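Local coordinates for SusD family protein (Bacteroides uniformis, PDB 7KV1) that probably binds beta-glucan at the cell surface, as a SusD-like glycan-binding protein of a human gut bacterium, at residues G110-V115 / Y156-H161; Q67-N72 / Q93-L98; P270-I275 / R438-L443. All coordinates share one frame; numbering follows the deposited sequence.

Contacts 1 and 2 belong to one neighbourhood: helix 93-99 precedes helix 110-129 in the chain, and the two sites touch where Met158 CE of contact 1 meets Leu71 CD2 of contact 2 at 3.6 Å. Both lie fairly deep, their centres about 12 and 14 Å from the chain's centre. Contact 3 is farther out, about 21 Å from that centre and on the opposite side from contact 1, with an exposed Pro270 at its margin. The chemistry changes accordingly: apolar packing between two long helices in contact 1, a tryptophan beside loop oxygens in contact 2, and in contact 3 an arginine packed on an aromatic ring and paired with acids outside the contact, plus a bridging water.

Contact 1 (G110-V115 / Y156-H161); sequences GSLWTV and YNMLWH
Leu112 and Met158 meet between helix 110-129 and helix 138-162, their side chains crossing at about a right angle. The closest approach is from Leu112 CG to Met158 SD, 3.8 Å, and Leu112 CD1 lies at 4.0 Å from the same sulfur. The unbranched methionine starts with CG anti to its backbone N (chi1 -164°) and bends only at chi3, where CE turns away from Leu112. Flexible and polarisable, it suits a place where it must fit against a branched leucine.

The second apolar pair is Leu159 with Trp113, where the backbones come nearest, 6.5 Å between Trp113 CA and Leu159 CA. Leu159 CD2 rests 3.9 Å from Trp113 CA, so one methyl packs on the helix backbone while the indole lies farther off, with Trp113 CE3 4.3 Å from Leu159 CD2. The broad indole serves other neighbours, meeting Phe163 edge-to-face.

No hydrogen bond crosses between the two segments. Away from the interface, Asn157 O accepts from His161 N and from His161 ND1, which approach from opposite faces of its carbonyl plane; the bond from His161 ND1 to Asn157 O is 3.0 Å long. Asn157 ND2 bonds to Glu239 and His161 stacks on Tyr243, linking this helix to helix 230-244.

The contact thus depends on shape and van der Waals packing, consistent with the helical, tetratricopeptide-like part of a SusD protein.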
ATOM      1  N   GLY A 110      13.283  -7.016  -6.872  1.00 24.67           N
ATOM      2  CA  GLY A 110      14.598  -6.376  -6.647  1.00 23.66           C
ATOM      3  C   GLY A 110      14.539  -4.864  -6.746  1.00 22.32           C
ATOM      4  O   GLY A 110      15.241  -4.180  -5.981  1.00 23.12           O
ATOM      5  N   SER A 111      13.731  -4.329  -7.666  1.00 23.37           N
ATOM      6  CA  SER A 111      13.636  -2.868  -7.904  1.00 25.24           C
ATOM      7  C   SER A 111      13.099  -2.164  -6.651  1.00 23.51           C
ATOM      8  O   SER A 111      13.559  -1.048  -6.345  1.00 22.57           O
ATOM      9  CB  SER A 111      12.807  -2.565  -9.142  1.00 25.70           C
ATOM     10  OG  SER A 111      11.488  -2.973  -8.910  1.00 27.97           O
ATOM     11  N   LEU A 112      12.194  -2.810  -5.911  1.00 24.21           N
ATOM     12  CA  LEU A 112      11.584  -2.232  -4.692  1.00 24.84           C
ATOM     13  C   LEU A 112      12.674  -2.069  -3.634  1.00 23.46           C
ATOM     14  O   LEU A 112      12.695  -1.027  -2.960  1.00 24.83           O
ATOM     15  CB  LEU A 112      10.454  -3.160  -4.219  1.00 27.38           C
ATOM     16  CG  LEU A 112       9.194  -2.492  -3.719  1.00 29.13           C
ATOM     17  CD1 LEU A 112       8.631  -1.558  -4.789  1.00 31.38           C
ATOM     18  CD2 LEU A 112       8.164  -3.534  -3.290  1.00 29.36           C
ATOM     19  N   TRP A 113      13.581  -3.036  -3.534  1.00 21.61           N
ATOM     20  CA  TRP A 113      14.775  -2.967  -2.657  1.00 23.40           C
ATOM     21  C   TRP A 113      15.629  -1.741  -3.027  1.00 20.96           C
ATOM     22  O   TRP A 113      15.916  -0.922  -2.152  1.00 22.84           O
ATOM     23  CB  TRP A 113      15.539  -4.287  -2.744  1.00 23.35           C
ATOM     24  CG  TRP A 113      16.826  -4.382  -1.969  1.00 22.24           C
ATOM     25  CD1 TRP A 113      18.003  -3.745  -2.231  1.00 22.48           C
ATOM     26  CD2 TRP A 113      17.116  -5.334  -0.928  1.00 21.50           C
ATOM     27  NE1 TRP A 113      18.996  -4.210  -1.403  1.00 23.07           N
ATOM     28  CE2 TRP A 113      18.466  -5.166  -0.576  1.00 21.98           C
ATOM     29  CE3 TRP A 113      16.343  -6.287  -0.253  1.00 23.28           C
ATOM     30  CZ2 TRP A 113      19.063  -5.909   0.430  1.00 22.19           C
ATOM     31  CZ3 TRP A 113      16.937  -7.021   0.747  1.00 22.13           C
ATOM     32  CH2 TRP A 113      18.279  -6.833   1.072  1.00 22.26           C
ATOM     33  N   THR A 114      15.954  -1.565  -4.301  1.00 24.05           N
ATOM     34  CA  THR A 114      16.749  -0.412  -4.786  1.00 24.49           C
ATOM     35  C   THR A 114      16.002   0.898  -4.482  1.00 23.78           C
ATOM     36  O   THR A 114      16.622   1.803  -3.915  1.00 22.91           O
ATOM     37  CB  THR A 114      17.098  -0.562  -6.270  1.00 26.43           C
ATOM     38  OG1 THR A 114      17.712  -1.841  -6.358  1.00 26.52           O
ATOM     39  CG2 THR A 114      18.030   0.535  -6.739  1.00 28.02           C
ATOM     40  N   VAL A 115      14.714   0.991  -4.822  1.00 22.05           N
ATOM     41  CA  VAL A 115      13.888   2.186  -4.508  1.00 23.64           C
ATOM     42  C   VAL A 115      13.993   2.504  -3.015  1.00 23.64           C
ATOM     43  O   VAL A 115      14.310   3.652  -2.648  1.00 24.51           O
ATOM     44  CB  VAL A 115      12.422   1.947  -4.901  1.00 27.65           C
ATOM     45  CG1 VAL A 115      11.525   3.034  -4.341  1.00 30.02           C
ATOM     46  CG2 VAL A 115      12.252   1.815  -6.404  1.00 27.82           C
ATOM     47  N   TYR A 156      11.646   1.762   5.078  1.00 20.02           N
ATOM     48  CA  TYR A 156      12.055   0.539   5.791  1.00 18.56           C
ATOM     49  C   TYR A 156      10.835  -0.361   5.939  1.00 19.07           C
ATOM     50  O   TYR A 156      10.969  -1.615   5.935  1.00 17.71           O
ATOM     51  CB  TYR A 156      12.696   0.846   7.137  1.00 19.54           C
ATOM     52  CG  TYR A 156      14.191   0.962   7.062  1.00 19.18           C
ATOM     53  CD1 TYR A 156      14.959  -0.133   6.699  1.00 19.35           C
ATOM     54  CD2 TYR A 156      14.830   2.164   7.337  1.00 20.25           C
ATOM     55  CE1 TYR A 156      16.336  -0.043   6.626  1.00 19.10           C
ATOM     56  CE2 TYR A 156      16.217   2.262   7.283  1.00 20.87           C
ATOM     57  CZ  TYR A 156      16.963   1.157   6.909  1.00 20.37           C
ATOM     58  OH  TYR A 156      18.323   1.241   6.765  1.00 21.49           O
ATOM     59  N   ASN A 157       9.667   0.259   6.116  1.00 18.82           N
ATOM     60  CA  ASN A 157       8.415  -0.502   6.335  1.00 18.43           C
ATOM     61  C   ASN A 157       8.133  -1.369   5.095  1.00 17.80           C
ATOM     62  O   ASN A 157       7.675  -2.515   5.234  1.00 17.34           O
ATOM     63  CB  ASN A 157       7.266   0.453   6.664  1.00 17.31           C
ATOM     64  CG  ASN A 157       5.961  -0.280   6.825  1.00 17.52           C
ATOM     65  OD1 ASN A 157       5.896  -1.282   7.553  1.00 16.70           O
ATOM     66  ND2 ASN A 157       4.941   0.216   6.133  1.00 17.27           N
ATOM     67  N   MET A 158       8.348  -0.808   3.908  1.00 17.88           N
ATOM     68  CA  MET A 158       8.199  -1.538   2.627  1.00 18.29           C
ATOM     69  C   MET A 158       9.190  -2.711   2.571  1.00 17.76           C
ATOM     70  O   MET A 158       8.764  -3.853   2.324  1.00 17.33           O
ATOM     71  CB  MET A 158       8.409  -0.593   1.440  1.00 18.45           C
ATOM     72  CG  MET A 158       7.913  -1.142   0.142  1.00 21.14           C
ATOM     73  SD  MET A 158       8.054   0.125  -1.154  1.00 24.81           S
ATOM     74  CE  MET A 158       6.894   1.351  -0.562  1.00 23.17           C
ATOM     75  N   LEU A 159      10.462  -2.468   2.859  1.00 17.88           N
ATOM     76  CA  LEU A 159      11.502  -3.533   2.900  1.00 18.56           C
ATOM     77  C   LEU A 159      11.076  -4.640   3.862  1.00 18.31           C
ATOM     78  O   LEU A 159      11.185  -5.832   3.510  1.00 18.44           O
ATOM     79  CB  LEU A 159      12.838  -2.938   3.342  1.00 18.55           C
ATOM     80  CG  LEU A 159      13.524  -2.056   2.307  1.00 19.18           C
ATOM     81  CD1 LEU A 159      14.624  -1.234   2.970  1.00 21.26           C
ATOM     82  CD2 LEU A 159      14.088  -2.894   1.151  1.00 21.81           C
ATOM     83  N   TRP A 160      10.670  -4.245   5.058  1.00 17.73           N
ATOM     84  CA  TRP A 160      10.285  -5.171   6.140  1.00 17.02           C
ATOM     85  C   TRP A 160       9.116  -6.015   5.667  1.00 17.42           C
ATOM     86  O   TRP A 160       9.160  -7.232   5.874  1.00 18.62           O
ATOM     87  CB  TRP A 160       9.938  -4.367   7.393  1.00 17.32           C
ATOM     88  CG  TRP A 160       9.410  -5.152   8.544  1.00 16.90           C
ATOM     89  CD1 TRP A 160      10.024  -6.152   9.239  1.00 17.64           C
ATOM     90  CD2 TRP A 160       8.158  -4.924   9.206  1.00 16.70           C
ATOM     91  NE1 TRP A 160       9.202  -6.602  10.248  1.00 17.43           N
ATOM     92  CE2 TRP A 160       8.060  -5.867  10.258  1.00 16.12           C
ATOM     93  CE3 TRP A 160       7.063  -4.087   8.953  1.00 16.46           C
ATOM     94  CZ2 TRP A 160       6.924  -5.977  11.062  1.00 17.10           C
ATOM     95  CZ3 TRP A 160       5.978  -4.138   9.800  1.00 16.74           C
ATOM     96  CH2 TRP A 160       5.906  -5.069  10.843  1.00 16.25           C
ATOM     97  N   HIS A 161       8.110  -5.412   5.032  1.00 17.38           N
ATOM     98  CA  HIS A 161       6.886  -6.148   4.601  1.00 18.01           C
ATOM     99  C   HIS A 161       7.243  -7.218   3.566  1.00 17.73           C
ATOM    100  O   HIS A 161       6.669  -8.327   3.636  1.00 20.37           O
ATOM    101  CB  HIS A 161       5.813  -5.194   4.037  1.00 17.77           C
ATOM    102  CG  HIS A 161       4.799  -4.696   5.014  1.00 18.90           C
ATOM    103  ND1 HIS A 161       5.068  -3.714   5.939  1.00 18.20           N
ATOM    104  CD2 HIS A 161       3.504  -5.045   5.213  1.00 20.60           C
ATOM    105  CE1 HIS A 161       3.974  -3.437   6.614  1.00 18.05           C
ATOM    106  NE2 HIS A 161       3.007  -4.272   6.218  1.00 19.19           N
TER

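Contact 2 (Q67-N72 / Q93-L98); sequences QYNALN and QNWHML
The nearest CA atoms of 67-72 and 93-98, Asn69 CA and Trp95 CA, are 10.0 Å apart, and the long indole of Trp95 spans the gap to a side-chain oxygen and a backbone oxygen. With its CG beside the backbone N (chi1 -66°), Trp95 reaches toward the loop. Asn69 OD1 sits by the pyrrole-benzo junction, 3.5 Å from Trp95 CZ2 and 3.8 Å from Trp95 NE1. The carbonyl oxygen Tyr68 O, on the other side of the ring plane, is 3.8 Å from Trp95 CZ2. The amide and indole planes are 39° apart, and both oxygens approach the ring obliquely, consistent with a weak electrostatic attraction of the slightly positive ring rim for them.

Asn69, one residue before the N-cap Ala70, suits its place because one amide offers both an acceptor and a donor. Its OD1 accepts a weak bond from Ala70 N, 2.9 Å from Asn69 OD1, while its ND2 is hydrogen-bonded to Asp74 of helix 71-76; together these bonds probably fix the amide's rotation.

Around this site, Phe336 meets the Trp95 ring edge-to-face, and Ser111 and Leu112 of helix 110-129 touch Asn69. Beyond the loop, helix 312-315 packs on Tyr68 and Ala70, and strand 403-407 borders Leu71 and Asn72.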
ATOM      1  N   GLN A  67      12.180  -1.094 -15.173  1.00 66.83           N
ATOM      2  CA  GLN A  67      10.920  -1.606 -15.756  1.00 59.78           C
ATOM      3  C   GLN A  67       9.743  -1.038 -14.956  1.00 56.41           C
ATOM      4  O   GLN A  67       9.950  -0.643 -13.799  1.00 58.41           O
ATOM      5  CB  GLN A  67      10.937  -3.135 -15.750  1.00 60.75           C
ATOM      6  CG  GLN A  67       9.980  -3.752 -16.760  1.00 59.04           C
ATOM      7  CD  GLN A  67      10.453  -5.096 -17.257  1.00 61.08           C
ATOM      8  OE1 GLN A  67      11.272  -5.772 -16.631  1.00 61.86           O
ATOM      9  NE2 GLN A  67       9.919  -5.503 -18.396  1.00 57.77           N
ATOM     10  N   TYR A  68       8.553  -1.019 -15.558  1.00 49.63           N
ATOM     11  CA  TYR A  68       7.312  -0.454 -14.971  1.00 43.81           C
ATOM     12  C   TYR A  68       6.823  -1.338 -13.806  1.00 39.70           C
ATOM     13  O   TYR A  68       6.825  -2.570 -13.884  1.00 36.85           O
ATOM     14  CB  TYR A  68       6.280  -0.209 -16.073  1.00 43.03           C
ATOM     15  CG  TYR A  68       6.634   0.974 -16.946  1.00 45.55           C
ATOM     16  CD1 TYR A  68       6.768   2.239 -16.394  1.00 47.51           C
ATOM     17  CD2 TYR A  68       6.892   0.830 -18.300  1.00 45.72           C
ATOM     18  CE1 TYR A  68       7.119   3.336 -17.164  1.00 52.03           C
ATOM     19  CE2 TYR A  68       7.238   1.919 -19.088  1.00 49.34           C
ATOM     20  CZ  TYR A  68       7.353   3.177 -18.519  1.00 50.93           C
ATOM     21  OH  TYR A  68       7.685   4.274 -19.261  1.00 57.10           O
ATOM     22  N   ASN A  69       6.367  -0.684 -12.741  1.00 36.20           N
ATOM     23  CA  ASN A  69       5.921  -1.354 -11.493  1.00 32.03           C
ATOM     24  C   ASN A  69       4.916  -0.444 -10.775  1.00 32.62           C
ATOM     25  O   ASN A  69       4.779   0.724 -11.192  1.00 33.36           O
ATOM     26  CB  ASN A  69       7.127  -1.700 -10.625  1.00 30.28           C
ATOM     27  CG  ASN A  69       6.744  -2.603  -9.473  1.00 31.82           C
ATOM     28  OD1 ASN A  69       5.775  -3.361  -9.569  1.00 31.01           O
ATOM     29  ND2 ASN A  69       7.483  -2.521  -8.381  1.00 27.90           N
ATOM     30  N   ALA A  70       4.219  -0.960  -9.755  1.00 29.16           N
ATOM     31  CA  ALA A  70       3.240  -0.192  -8.960  1.00 25.54           C
ATOM     32  C   ALA A  70       3.098  -0.854  -7.589  1.00 23.46           C
ATOM     33  O   ALA A  70       3.091  -2.092  -7.512  1.00 19.21           O
ATOM     34  CB  ALA A  70       1.925  -0.120  -9.691  1.00 26.43           C
ATOM     35  N   LEU A  71       2.979  -0.049  -6.546  1.00 23.09           N
ATOM     36  CA  LEU A  71       2.920  -0.550  -5.146  1.00 22.59           C
ATOM     37  C   LEU A  71       1.642  -1.380  -4.962  1.00 23.22           C
ATOM     38  O   LEU A  71       1.681  -2.331  -4.148  1.00 23.23           O
ATOM     39  CB  LEU A  71       2.964   0.643  -4.185  1.00 25.01           C
ATOM     40  CG  LEU A  71       4.303   1.394  -4.168  1.00 25.27           C
ATOM     41  CD1 LEU A  71       4.248   2.593  -3.243  1.00 26.11           C
ATOM     42  CD2 LEU A  71       5.435   0.465  -3.751  1.00 26.54           C
ATOM     43  N   ASN A  72       0.521  -1.010  -5.601  1.00 19.17           N
ATOM     44  CA  ASN A  72      -0.743  -1.769  -5.404  1.00 20.87           C
ATOM     45  C   ASN A  72      -0.615  -3.109  -6.133  1.00 21.64           C
ATOM     46  O   ASN A  72      -1.111  -4.109  -5.571  1.00 22.98           O
ATOM     47  CB  ASN A  72      -2.017  -0.980  -5.750  1.00 21.14           C
ATOM     48  CG  ASN A  72      -2.112  -0.536  -7.197  1.00 23.58           C
ATOM     49  OD1 ASN A  72      -1.090  -0.258  -7.841  1.00 22.30           O
ATOM     50  ND2 ASN A  72      -3.341  -0.434  -7.719  1.00 24.67           N
ATOM     51  N   GLN A  93       7.447 -12.266 -15.693  1.00 22.27           N
ATOM     52  CA  GLN A  93       7.598 -13.613 -15.120  1.00 25.32           C
ATOM     53  C   GLN A  93       7.756 -13.519 -13.583  1.00 22.20           C
ATOM     54  O   GLN A  93       7.190 -14.371 -12.880  1.00 21.05           O
ATOM     55  CB  GLN A  93       8.773 -14.278 -15.824  1.00 25.94           C
ATOM     56  CG  GLN A  93       9.205 -15.578 -15.179  1.00 31.42           C
ATOM     57  CD  GLN A  93      10.210 -16.251 -16.080  1.00 34.74           C
ATOM     58  OE1 GLN A  93       9.821 -16.852 -17.064  1.00 31.88           O
ATOM     59  NE2 GLN A  93      11.494 -16.087 -15.782  1.00 35.46           N
ATOM     60  N   ASN A  94       8.473 -12.519 -13.067  1.00 20.82           N
ATOM     61  CA  ASN A  94       8.703 -12.386 -11.596  1.00 19.70           C
ATOM     62  C   ASN A  94       7.344 -12.264 -10.904  1.00 19.53           C
ATOM     63  O   ASN A  94       7.136 -12.950  -9.875  1.00 20.28           O
ATOM     64  CB  ASN A  94       9.664 -11.245 -11.262  1.00 20.00           C
ATOM     65  CG  ASN A  94       9.189  -9.889 -11.720  1.00 22.95           C
ATOM     66  OD1 ASN A  94       8.580  -9.776 -12.782  1.00 23.97           O
ATOM     67  ND2 ASN A  94       9.368  -8.885 -10.872  1.00 20.93           N
ATOM     68  N   TRP A  95       6.423 -11.474 -11.463  1.00 18.89           N
ATOM     69  CA  TRP A  95       5.070 -11.307 -10.871  1.00 19.27           C
ATOM     70  C   TRP A  95       4.320 -12.644 -10.907  1.00 20.84           C
ATOM     71  O   TRP A  95       3.723 -13.013  -9.861  1.00 18.50           O
ATOM     72  CB  TRP A  95       4.250 -10.228 -11.554  1.00 22.04           C
ATOM     73  CG  TRP A  95       4.749  -8.830 -11.399  1.00 21.17           C
ATOM     74  CD1 TRP A  95       5.771  -8.365 -10.622  1.00 23.86           C
ATOM     75  CD2 TRP A  95       4.241  -7.704 -12.133  1.00 22.21           C
ATOM     76  NE1 TRP A  95       5.911  -7.006 -10.794  1.00 25.80           N
ATOM     77  CE2 TRP A  95       4.961  -6.573 -11.697  1.00 24.26           C
ATOM     78  CE3 TRP A  95       3.206  -7.542 -13.059  1.00 21.24           C
ATOM     79  CZ2 TRP A  95       4.718  -5.306 -12.222  1.00 23.74           C
ATOM     80  CZ3 TRP A  95       2.969  -6.284 -13.570  1.00 21.50           C
ATOM     81  CH2 TRP A  95       3.692  -5.180 -13.131  1.00 23.36           C
ATOM     82  N   HIS A  96       4.363 -13.373 -12.035  1.00 19.13           N
ATOM     83  CA  HIS A  96       3.694 -14.696 -12.143  1.00 18.11           C
ATOM     84  C   HIS A  96       4.278 -15.643 -11.090  1.00 18.58           C
ATOM     85  O   HIS A  96       3.516 -16.395 -10.478  1.00 21.90           O
ATOM     86  CB  HIS A  96       3.794 -15.270 -13.551  1.00 19.48           C
ATOM     87  CG  HIS A  96       2.925 -14.536 -14.517  1.00 21.25           C
ATOM     88  ND1 HIS A  96       1.572 -14.783 -14.617  1.00 21.01           N
ATOM     89  CD2 HIS A  96       3.179 -13.522 -15.354  1.00 20.69           C
ATOM     90  CE1 HIS A  96       1.042 -13.983 -15.514  1.00 21.81           C
ATOM     91  NE2 HIS A  96       1.984 -13.191 -15.966  1.00 20.37           N
ATOM     92  N   MET A  97       5.578 -15.629 -10.893  1.00 18.58           N
ATOM     93  CA  MET A  97       6.229 -16.584  -9.956  1.00 20.95           C
ATOM     94  C   MET A  97       5.910 -16.213  -8.481  1.00 18.60           C
ATOM     95  O   MET A  97       5.709 -17.124  -7.696  1.00 17.90           O
ATOM     96  CB  MET A  97       7.728 -16.652 -10.241  1.00 21.49           C
ATOM     97  CG  MET A  97       7.994 -17.379 -11.567  1.00 24.60           C
ATOM     98  SD  MET A  97       9.712 -17.404 -12.056  1.00 25.19           S
ATOM     99  CE  MET A  97      10.318 -18.670 -10.949  1.00 27.45           C
ATOM    100  N   LEU A  98       5.866 -14.936  -8.133  1.00 16.88           N
ATOM    101  CA  LEU A  98       5.469 -14.443  -6.790  1.00 16.89           C
ATOM    102  C   LEU A  98       4.036 -14.880  -6.528  1.00 17.27           C
ATOM    103  O   LEU A  98       3.743 -15.365  -5.429  1.00 19.02           O
ATOM    104  CB  LEU A  98       5.620 -12.916  -6.758  1.00 17.93           C
ATOM    105  CG  LEU A  98       7.077 -12.451  -6.659  1.00 17.19           C
ATOM    106  CD1 LEU A  98       7.250 -11.040  -7.173  1.00 18.56           C
ATOM    107  CD2 LEU A  98       7.581 -12.579  -5.223  1.00 18.40           C
TER

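Contact 3 (P270-I275 / R438-L443); sequences PSFANI and RTRAGL
Arg440 lays one face of its guanidinium over the edge of the Phe272 ring, the planes 77° apart. Because Arg440 NE lies at the ring edge, 3.8 Å from Phe272 CD1, this is not a cation-pi stack over the ring face. Helix 429-440, within the SusD-family region, ends here in a Schellman motif next to the short, weakly bonded helix 272-275; Gly442 has positive phi (88°), a conformation that glycine, lacking a side chain, adopts readily.

A chi1 of -172° swings the arginine chain out opposite its own amide nitrogen, and bends at chi2 and chi3 then fold it along the other segment. Arg440 CG is 4.0 Å from Pro270 O. Phe272 suits its place by offering CB to the methylene Arg440 CD, 3.9 Å away, and its ring edge to the guanidinium. Ile275 reaches the guanidinium alone, its CD1 lying obliquely 3.7 Å from Arg440 NH1. The charge is answered by salt bridges from NH1 to Glu285 and from NH2 to Glu461, and NH1 also bonds to Asn269 O. These acids probably offset the nearby Arg407 and hold the guanidinium in place.

Ser271 is the N-cap of the short, weakly bonded helix, its OG accepting from Asn274 N at 3.0 Å; serine is apt because its short side chain can turn back to the helix start. No direct hydrogen bond joins the two segments, but one water does: it accepts from Phe272 N at 3.0 Å and donates to Arg440 O at 2.8 Å.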
ATOM      1  N   PRO A 270     -18.836  11.121   1.182  1.00 24.57           N
ATOM      2  CA  PRO A 270     -20.211  10.643   1.079  1.00 26.71           C
ATOM      3  C   PRO A 270     -20.404   9.682  -0.094  1.00 26.31           C
ATOM      4  O   PRO A 270     -21.247   8.836   0.018  1.00 22.49           O
ATOM      5  CB  PRO A 270     -21.063  11.916   0.892  1.00 29.58           C
ATOM      6  CG  PRO A 270     -20.194  13.035   1.434  1.00 29.12           C
ATOM      7  CD  PRO A 270     -18.750  12.585   1.323  1.00 26.80           C
ATOM      8  N   SER A 271     -19.646   9.866  -1.191  1.00 26.79           N
ATOM      9  CA  SER A 271     -19.657   8.988  -2.389  1.00 25.53           C
ATOM     10  C   SER A 271     -18.331   8.215  -2.450  1.00 24.72           C
ATOM     11  O   SER A 271     -17.288   8.860  -2.618  1.00 22.17           O
ATOM     12  CB  SER A 271     -19.853   9.791  -3.667  1.00 25.59           C
ATOM     13  OG  SER A 271     -19.442   9.034  -4.797  1.00 25.22           O
ATOM     14  N   PHE A 272     -18.359   6.893  -2.308  1.00 23.64           N
ATOM     15  CA  PHE A 272     -17.152   6.047  -2.495  1.00 20.90           C
ATOM     16  C   PHE A 272     -16.598   6.259  -3.910  1.00 21.76           C
ATOM     17  O   PHE A 272     -15.360   6.296  -4.111  1.00 21.22           O
ATOM     18  CB  PHE A 272     -17.532   4.592  -2.308  1.00 21.06           C
ATOM     19  CG  PHE A 272     -16.385   3.633  -2.392  1.00 19.86           C
ATOM     20  CD1 PHE A 272     -15.636   3.315  -1.256  1.00 20.35           C
ATOM     21  CD2 PHE A 272     -16.094   3.014  -3.585  1.00 20.06           C
ATOM     22  CE1 PHE A 272     -14.628   2.377  -1.334  1.00 19.41           C
ATOM     23  CE2 PHE A 272     -15.108   2.048  -3.651  1.00 21.01           C
ATOM     24  CZ  PHE A 272     -14.354   1.752  -2.534  1.00 21.11           C
ATOM     25  N   ALA A 273     -17.491   6.291  -4.894  1.00 22.64           N
ATOM     26  CA  ALA A 273     -17.118   6.510  -6.316  1.00 24.30           C
ATOM     27  C   ALA A 273     -16.293   7.799  -6.466  1.00 23.44           C
ATOM     28  O   ALA A 273     -15.312   7.768  -7.177  1.00 24.31           O
ATOM     29  CB  ALA A 273     -18.349   6.551  -7.179  1.00 26.62           C
ATOM     30  N   ASN A 274     -16.661   8.890  -5.794  1.00 24.67           N
ATOM     31  CA  ASN A 274     -16.051  10.238  -5.938  1.00 27.05           C
ATOM     32  C   ASN A 274     -14.610  10.243  -5.413  1.00 26.15           C
ATOM     33  O   ASN A 274     -13.811  11.114  -5.831  1.00 23.02           O
ATOM     34  CB  ASN A 274     -16.873  11.314  -5.200  1.00 32.70           C
ATOM     35  CG  ASN A 274     -18.172  11.751  -5.869  1.00 37.43           C
ATOM     36  OD1 ASN A 274     -18.561  11.237  -6.924  1.00 38.53           O
ATOM     37  ND2 ASN A 274     -18.879  12.687  -5.238  1.00 39.00           N
ATOM     38  N   ILE A 275     -14.262   9.329  -4.497  1.00 24.85           N
ATOM     39  CA  ILE A 275     -12.861   9.221  -4.002  1.00 21.54           C
ATOM     40  C   ILE A 275     -11.900   9.159  -5.199  1.00 21.94           C
ATOM     41  O   ILE A 275     -10.828   9.810  -5.140  1.00 19.11           O
ATOM     42  CB  ILE A 275     -12.683   7.974  -3.115  1.00 20.97           C
ATOM     43  CG1 ILE A 275     -13.448   8.056  -1.796  1.00 19.87           C
ATOM     44  CG2 ILE A 275     -11.194   7.743  -2.857  1.00 22.35           C
ATOM     45  CD1 ILE A 275     -13.616   6.708  -1.128  1.00 19.76           C
ATOM     46  N   ARG A 438     -19.827   0.640   6.388  1.00 20.62           N
ATOM     47  CA  ARG A 438     -20.901  -0.147   5.708  1.00 23.14           C
ATOM     48  C   ARG A 438     -21.976   0.804   5.185  1.00 23.67           C
ATOM     49  O   ARG A 438     -22.369   0.667   4.028  1.00 23.53           O
ATOM     50  CB  ARG A 438     -21.508  -1.149   6.678  1.00 24.23           C
ATOM     51  CG  ARG A 438     -20.577  -2.301   7.007  1.00 23.86           C
ATOM     52  CD  ARG A 438     -21.253  -3.441   7.734  1.00 26.10           C
ATOM     53  NE  ARG A 438     -22.342  -4.069   7.007  1.00 27.59           N
ATOM     54  CZ  ARG A 438     -22.216  -5.060   6.124  1.00 30.81           C
ATOM     55  NH1 ARG A 438     -21.022  -5.535   5.769  1.00 26.89           N
ATOM     56  NH2 ARG A 438     -23.311  -5.554   5.575  1.00 33.92           N
ATOM     57  N   THR A 439     -22.405   1.770   5.997  1.00 24.65           N
ATOM     58  CA  THR A 439     -23.474   2.734   5.617  1.00 24.42           C
ATOM     59  C   THR A 439     -23.027   3.547   4.398  1.00 24.10           C
ATOM     60  O   THR A 439     -23.851   3.766   3.502  1.00 19.48           O
ATOM     61  CB  THR A 439     -23.843   3.666   6.780  1.00 24.61           C
ATOM     62  OG1 THR A 439     -24.288   2.803   7.807  1.00 28.75           O
ATOM     63  CG2 THR A 439     -24.969   4.623   6.452  1.00 32.22           C
ATOM     64  N   ARG A 440     -21.768   4.006   4.348  1.00 24.00           N
ATOM     65  CA  ARG A 440     -21.267   4.817   3.201  1.00 21.37           C
ATOM     66  C   ARG A 440     -21.385   3.953   1.936  1.00 19.84           C
ATOM     67  O   ARG A 440     -21.696   4.465   0.820  1.00 19.70           O
ATOM     68  CB  ARG A 440     -19.851   5.342   3.500  1.00 22.20           C
ATOM     69  CG  ARG A 440     -19.312   6.337   2.480  1.00 22.29           C
ATOM     70  CD  ARG A 440     -18.642   5.603   1.310  1.00 22.06           C
ATOM     71  NE  ARG A 440     -17.356   4.985   1.683  1.00 21.52           N
ATOM     72  CZ  ARG A 440     -16.205   5.661   1.793  1.00 21.41           C
ATOM     73  NH1 ARG A 440     -16.175   6.969   1.582  1.00 19.89           N
ATOM     74  NH2 ARG A 440     -15.088   5.032   2.143  1.00 19.38           N
ATOM     75  N   ALA A 441     -21.177   2.660   2.074  1.00 21.32           N
ATOM     76  CA  ALA A 441     -21.250   1.718   0.929  1.00 21.87           C
ATOM     77  C   ALA A 441     -22.704   1.323   0.574  1.00 23.26           C
ATOM     78  O   ALA A 441     -22.875   0.593  -0.377  1.00 22.17           O
ATOM     79  CB  ALA A 441     -20.391   0.528   1.220  1.00 22.81           C
ATOM     80  N   GLY A 442     -23.710   1.799   1.304  1.00 24.87           N
ATOM     81  CA  GLY A 442     -25.139   1.540   1.017  1.00 26.13           C
ATOM     82  C   GLY A 442     -25.654   0.260   1.673  1.00 26.58           C
ATOM     83  O   GLY A 442     -26.762  -0.180   1.314  1.00 25.55           O
ATOM     84  N   LEU A 443     -24.878  -0.330   2.583  1.00 23.44           N
ATOM     85  CA  LEU A 443     -25.217  -1.602   3.251  1.00 24.94           C
ATOM     86  C   LEU A 443     -25.861  -1.270   4.582  1.00 25.71           C
ATOM     87  O   LEU A 443     -25.568  -0.172   5.120  1.00 22.63           O
ATOM     88  CB  LEU A 443     -23.978  -2.445   3.499  1.00 25.23           C
ATOM     89  CG  LEU A 443     -23.225  -2.924   2.260  1.00 26.81           C
ATOM     90  CD1 LEU A 443     -22.107  -3.872   2.680  1.00 29.25           C
ATOM     91  CD2 LEU A 443     -24.166  -3.594   1.269  1.00 27.13           C
TER
HETATM   92  O   HOH W   1     -20.985   5.718  -1.630  1.00 32.84           O